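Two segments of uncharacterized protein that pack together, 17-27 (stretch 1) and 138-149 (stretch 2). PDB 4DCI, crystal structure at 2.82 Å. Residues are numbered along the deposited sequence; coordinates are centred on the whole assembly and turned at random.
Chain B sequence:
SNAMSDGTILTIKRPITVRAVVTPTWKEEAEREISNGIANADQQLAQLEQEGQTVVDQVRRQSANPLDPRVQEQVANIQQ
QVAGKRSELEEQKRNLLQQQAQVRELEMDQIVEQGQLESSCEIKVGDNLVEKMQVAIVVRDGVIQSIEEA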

# COMPACT_ATOMS: atom_id res chain seq x y z
N THR B 17 12.22 -5.87 -19.83
CA THR B 17 13.21 -6.68 -19.15
C THR B 17 14.60 -6.15 -19.44
O THR B 17 14.93 -5.86 -20.59
CB THR B 17 13.09 -8.15 -19.56
OG1 THR B 17 11.81 -8.64 -19.15
CG2 THR B 17 14.19 -8.99 -18.92
N VAL B 18 15.40 -5.99 -18.40
CA VAL B 18 16.79 -5.58 -18.57
C VAL B 18 17.67 -6.82 -18.44
O VAL B 18 17.63 -7.51 -17.42
CB VAL B 18 17.20 -4.52 -17.53
CG1 VAL B 18 18.48 -3.81 -17.96
CG2 VAL B 18 16.09 -3.51 -17.34
N ARG B 19 18.43 -7.12 -19.49
CA ARG B 19 19.44 -8.17 -19.42
C ARG B 19 20.83 -7.53 -19.43
O ARG B 19 21.04 -6.53 -20.12
CB ARG B 19 19.29 -9.14 -20.60
CG ARG B 19 18.00 -9.95 -20.58
CD ARG B 19 17.78 -10.69 -21.89
NE ARG B 19 16.38 -11.11 -22.02
CZ ARG B 19 15.76 -11.36 -23.17
NH1 ARG B 19 16.39 -11.24 -24.34
NH2 ARG B 19 14.48 -11.73 -23.17
N ALA B 20 21.78 -8.08 -18.68
CA ALA B 20 23.15 -7.55 -18.66
C ALA B 20 24.15 -8.49 -19.29
O ALA B 20 24.10 -9.71 -19.10
CB ALA B 20 23.59 -7.20 -17.24
N VAL B 21 25.06 -7.91 -20.06
CA VAL B 21 26.21 -8.63 -20.57
C VAL B 21 27.18 -8.76 -19.40
O VAL B 21 27.43 -7.78 -18.68
CB VAL B 21 26.89 -7.89 -21.74
CG1 VAL B 21 28.08 -8.67 -22.26
CG2 VAL B 21 25.91 -7.68 -22.88
N VAL B 22 27.70 -9.97 -19.18
CA VAL B 22 28.63 -10.16 -18.07
C VAL B 22 29.99 -9.50 -18.37
O VAL B 22 30.71 -9.89 -19.30
CB VAL B 22 28.81 -11.64 -17.66
CG1 VAL B 22 29.76 -11.74 -16.48
CG2 VAL B 22 27.46 -12.27 -17.30
N THR B 23 30.29 -8.47 -17.58
CA THR B 23 31.57 -7.78 -17.62
C THR B 23 32.16 -7.88 -16.23
O THR B 23 31.44 -8.15 -15.27
CB THR B 23 31.42 -6.28 -17.94
OG1 THR B 23 30.81 -5.61 -16.83
CG2 THR B 23 30.61 -6.06 -19.21
N PRO B 24 33.48 -7.63 -16.10
CA PRO B 24 34.07 -7.67 -14.78
C PRO B 24 33.49 -6.58 -13.87
O PRO B 24 33.15 -6.87 -12.72
CB PRO B 24 35.56 -7.41 -15.05
CG PRO B 24 35.76 -7.74 -16.50
CD PRO B 24 34.47 -7.31 -17.14
N THR B 25 33.33 -5.37 -14.38
CA THR B 25 32.72 -4.29 -13.60
C THR B 25 31.38 -4.77 -13.06
O THR B 25 31.05 -4.53 -11.91
CB THR B 25 32.49 -3.02 -14.44
OG1 THR B 25 33.75 -2.40 -14.72
CG2 THR B 25 31.61 -2.03 -13.69
N TRP B 26 30.64 -5.48 -13.90
CA TRP B 26 29.30 -5.91 -13.53
C TRP B 26 29.31 -6.94 -12.44
O TRP B 26 28.53 -6.85 -11.50
CB TRP B 26 28.54 -6.40 -14.74
CG TRP B 26 27.14 -6.82 -14.41
CD1 TRP B 26 26.00 -6.02 -14.37
CD2 TRP B 26 26.67 -8.16 -14.03
NE1 TRP B 26 24.89 -6.75 -14.02
CE2 TRP B 26 25.23 -8.04 -13.79
CE3 TRP B 26 27.29 -9.40 -13.87
CZ2 TRP B 26 24.46 -9.13 -13.42
CZ3 TRP B 26 26.50 -10.49 -13.50
CH2 TRP B 26 25.12 -10.36 -13.28
N LYS B 27 30.21 -7.92 -12.56
CA LYS B 27 30.33 -9.00 -11.58
C LYS B 27 30.62 -8.48 -10.16
O LYS B 27 29.98 -8.92 -9.21
CB LYS B 27 31.37 -10.03 -12.02
CG LYS B 27 31.43 -11.26 -11.13
CD LYS B 27 32.77 -11.98 -11.21
CE LYS B 27 32.81 -12.98 -12.37
NZ LYS B 27 31.73 -14.00 -12.29
N VAL B 138 19.34 -5.24 -23.82
CA VAL B 138 20.62 -5.81 -23.39
C VAL B 138 21.60 -4.68 -23.08
O VAL B 138 21.90 -3.85 -23.94
CB VAL B 138 21.21 -6.75 -24.46
CG1 VAL B 138 22.56 -7.27 -24.02
CG2 VAL B 138 20.26 -7.91 -24.73
N VAL B 139 22.08 -4.66 -21.84
CA VAL B 139 23.01 -3.64 -21.34
C VAL B 139 24.42 -4.21 -21.15
O VAL B 139 24.60 -5.32 -20.62
CB VAL B 139 22.52 -3.02 -20.01
CG1 VAL B 139 23.62 -2.19 -19.37
CG2 VAL B 139 21.29 -2.15 -20.25
N ARG B 140 25.41 -3.43 -21.57
CA ARG B 140 26.81 -3.75 -21.34
C ARG B 140 27.45 -2.53 -20.69
O ARG B 140 27.56 -1.47 -21.31
CB ARG B 140 27.50 -4.09 -22.65
CG ARG B 140 28.84 -4.76 -22.48
CD ARG B 140 29.60 -4.79 -23.79
NE ARG B 140 31.03 -4.88 -23.54
CZ ARG B 140 31.70 -6.02 -23.43
NH1 ARG B 140 31.08 -7.18 -23.58
NH2 ARG B 140 33.01 -5.99 -23.18
N ASP B 141 27.85 -2.69 -19.43
CA ASP B 141 28.42 -1.60 -18.65
C ASP B 141 27.63 -0.31 -18.82
O ASP B 141 28.20 0.74 -19.10
CB ASP B 141 29.90 -1.37 -19.01
CG ASP B 141 30.81 -2.42 -18.42
OD1 ASP B 141 30.42 -3.08 -17.42
OD2 ASP B 141 31.93 -2.58 -18.95
N GLY B 142 26.32 -0.41 -18.67
CA GLY B 142 25.45 0.76 -18.75
C GLY B 142 25.01 1.19 -20.14
O GLY B 142 24.21 2.12 -20.27
N VAL B 143 25.52 0.53 -21.18
CA VAL B 143 25.21 0.96 -22.55
C VAL B 143 24.28 0.00 -23.27
O VAL B 143 24.49 -1.21 -23.23
CB VAL B 143 26.48 1.15 -23.38
CG1 VAL B 143 26.13 1.63 -24.78
CG2 VAL B 143 27.42 2.14 -22.70
N ILE B 144 23.26 0.54 -23.94
CA ILE B 144 22.30 -0.32 -24.64
C ILE B 144 22.91 -1.02 -25.86
O ILE B 144 23.08 -0.43 -26.93
CB ILE B 144 21.01 0.40 -25.09
CG1 ILE B 144 20.47 1.32 -23.99
CG2 ILE B 144 20.01 -0.64 -25.59
CD1 ILE B 144 19.49 0.70 -23.03
N GLN B 145 23.21 -2.30 -25.66
CA GLN B 145 23.71 -3.20 -26.70
C GLN B 145 22.65 -3.43 -27.77
O GLN B 145 22.97 -3.34 -28.95
CB GLN B 145 24.12 -4.53 -26.07
CG GLN B 145 25.47 -5.09 -26.51
CD GLN B 145 26.59 -4.05 -26.45
OE1 GLN B 145 26.55 -3.11 -25.64
NE2 GLN B 145 27.58 -4.22 -27.32
N SER B 146 21.41 -3.71 -27.38
CA SER B 146 20.34 -4.00 -28.35
C SER B 146 18.96 -4.16 -27.73
O SER B 146 18.83 -4.37 -26.53
CB SER B 146 20.67 -5.27 -29.14
OG SER B 146 20.62 -6.40 -28.30
N ILE B 147 17.94 -4.06 -28.58
CA ILE B 147 16.55 -4.30 -28.18
C ILE B 147 16.10 -5.65 -28.71
O ILE B 147 16.33 -5.97 -29.87
CB ILE B 147 15.60 -3.24 -28.76
CG1 ILE B 147 16.23 -1.84 -28.74
CG2 ILE B 147 14.27 -3.27 -28.03
CD1 ILE B 147 16.27 -1.16 -27.39
N GLU B 148 15.45 -6.43 -27.86
CA GLU B 148 14.97 -7.77 -28.21
C GLU B 148 13.45 -7.85 -28.05
O GLU B 148 12.89 -7.20 -27.16
CB GLU B 148 15.65 -8.83 -27.32
CG GLU B 148 17.18 -8.72 -27.24
CD GLU B 148 17.91 -9.33 -28.44
OE1 GLU B 148 17.76 -10.56 -28.66
OE2 GLU B 148 18.64 -8.59 -29.14
N GLU B 149 12.79 -8.65 -28.89
CA GLU B 149 11.32 -8.74 -28.88
C GLU B 149 10.73 -10.15 -28.73
O GLU B 149 11.09 -11.07 -29.46
CB GLU B 149 10.72 -8.04 -30.11
CG GLU B 149 11.25 -8.53 -31.46
CD GLU B 149 10.64 -7.79 -32.65
OE1 GLU B 149 9.43 -7.46 -32.60
OE2 GLU B 149 11.37 -7.54 -33.64

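The two stretches meet as neighbouring parallel strands of a β-sheet, and the contact is closed at one end by a threonine–aspartate hydrogen bond where a helix begins. Strand 17-21 runs alongside strand 138-140, their N-to-C directions 37° apart, as the twist of a sheet would lead one to expect. R19 is paired with V138 (CA to CA 4.8 Å) and A20 with V139 (CA to CA 4.7 Å).

V139 supplies both conventional backbone bonds. Its N donates to O of R19 at 2.7 Å, and its O accepts from N of V21, also at 2.7 Å; both are nearly straight, with angles at hydrogen of 171° and 174°. One residue thus bridges two residues that flank A20, the pattern characteristic of parallel strands. The same carbonyls also receive weaker CA-H contacts: V138 CA lies 3.4 Å from R19 O, and A20 CA lies 3.3 Å from V139 O.

Side chains alternate between the two faces of the sheet. A20 and V139 share one face, where V139 CG2 also comes within 4.0 Å of V18 CG1. All three are buried, so small or β-branched apolar groups fill the space without leaving polar atoms to satisfy, and valine's branched CB is at home in extended backbone. On the face of R19 and V138, R19 CB is 4.4 Å from V138 CG2, a contact through the aliphatic base of the arginine. The long side chain carries its charge farther out, where NH1 of R19 lies 3.9 Å from CB of E148. The carboxylate is near as well, with R19 NH1 4.6 Å from E148 OE1, but this is beyond salt-bridge range and offers only longer-range electrostatic attraction.

V21 points toward the second stretch and packs its CG2 against CG1 of V138 at 3.6 Å. Its CG1 lies 3.6 Å from NH1 of R140, so the valine meets both an apolar side chain and the end of an arginine. R140 also offers its methylenes to T23, whose CG2 is 3.9 Å from R140 CG; the same methyl group lies over one face of the guanidinium, a flat surface well suited to such packing.

T23 does most to join the helix start to the second stretch. At the N-cap position, its OG1 accepts a hydrogen bond from N of W26 (2.9 Å), satisfying an amide in the first turn of the helix, and donates to OD1 of D141 at 2.6 Å. A hydroxyl can do both at once, which makes threonine apt here. The acceptor is held in place by a type I' turn from R140 to V143. There D141 adopts a positive phi, and G142, at phi 84° and psi -4°, occupies a position where a CB would jam against the preceding carbonyl oxygen. The turn carries the chain into strand 143-148, which pairs back with strand 138-140.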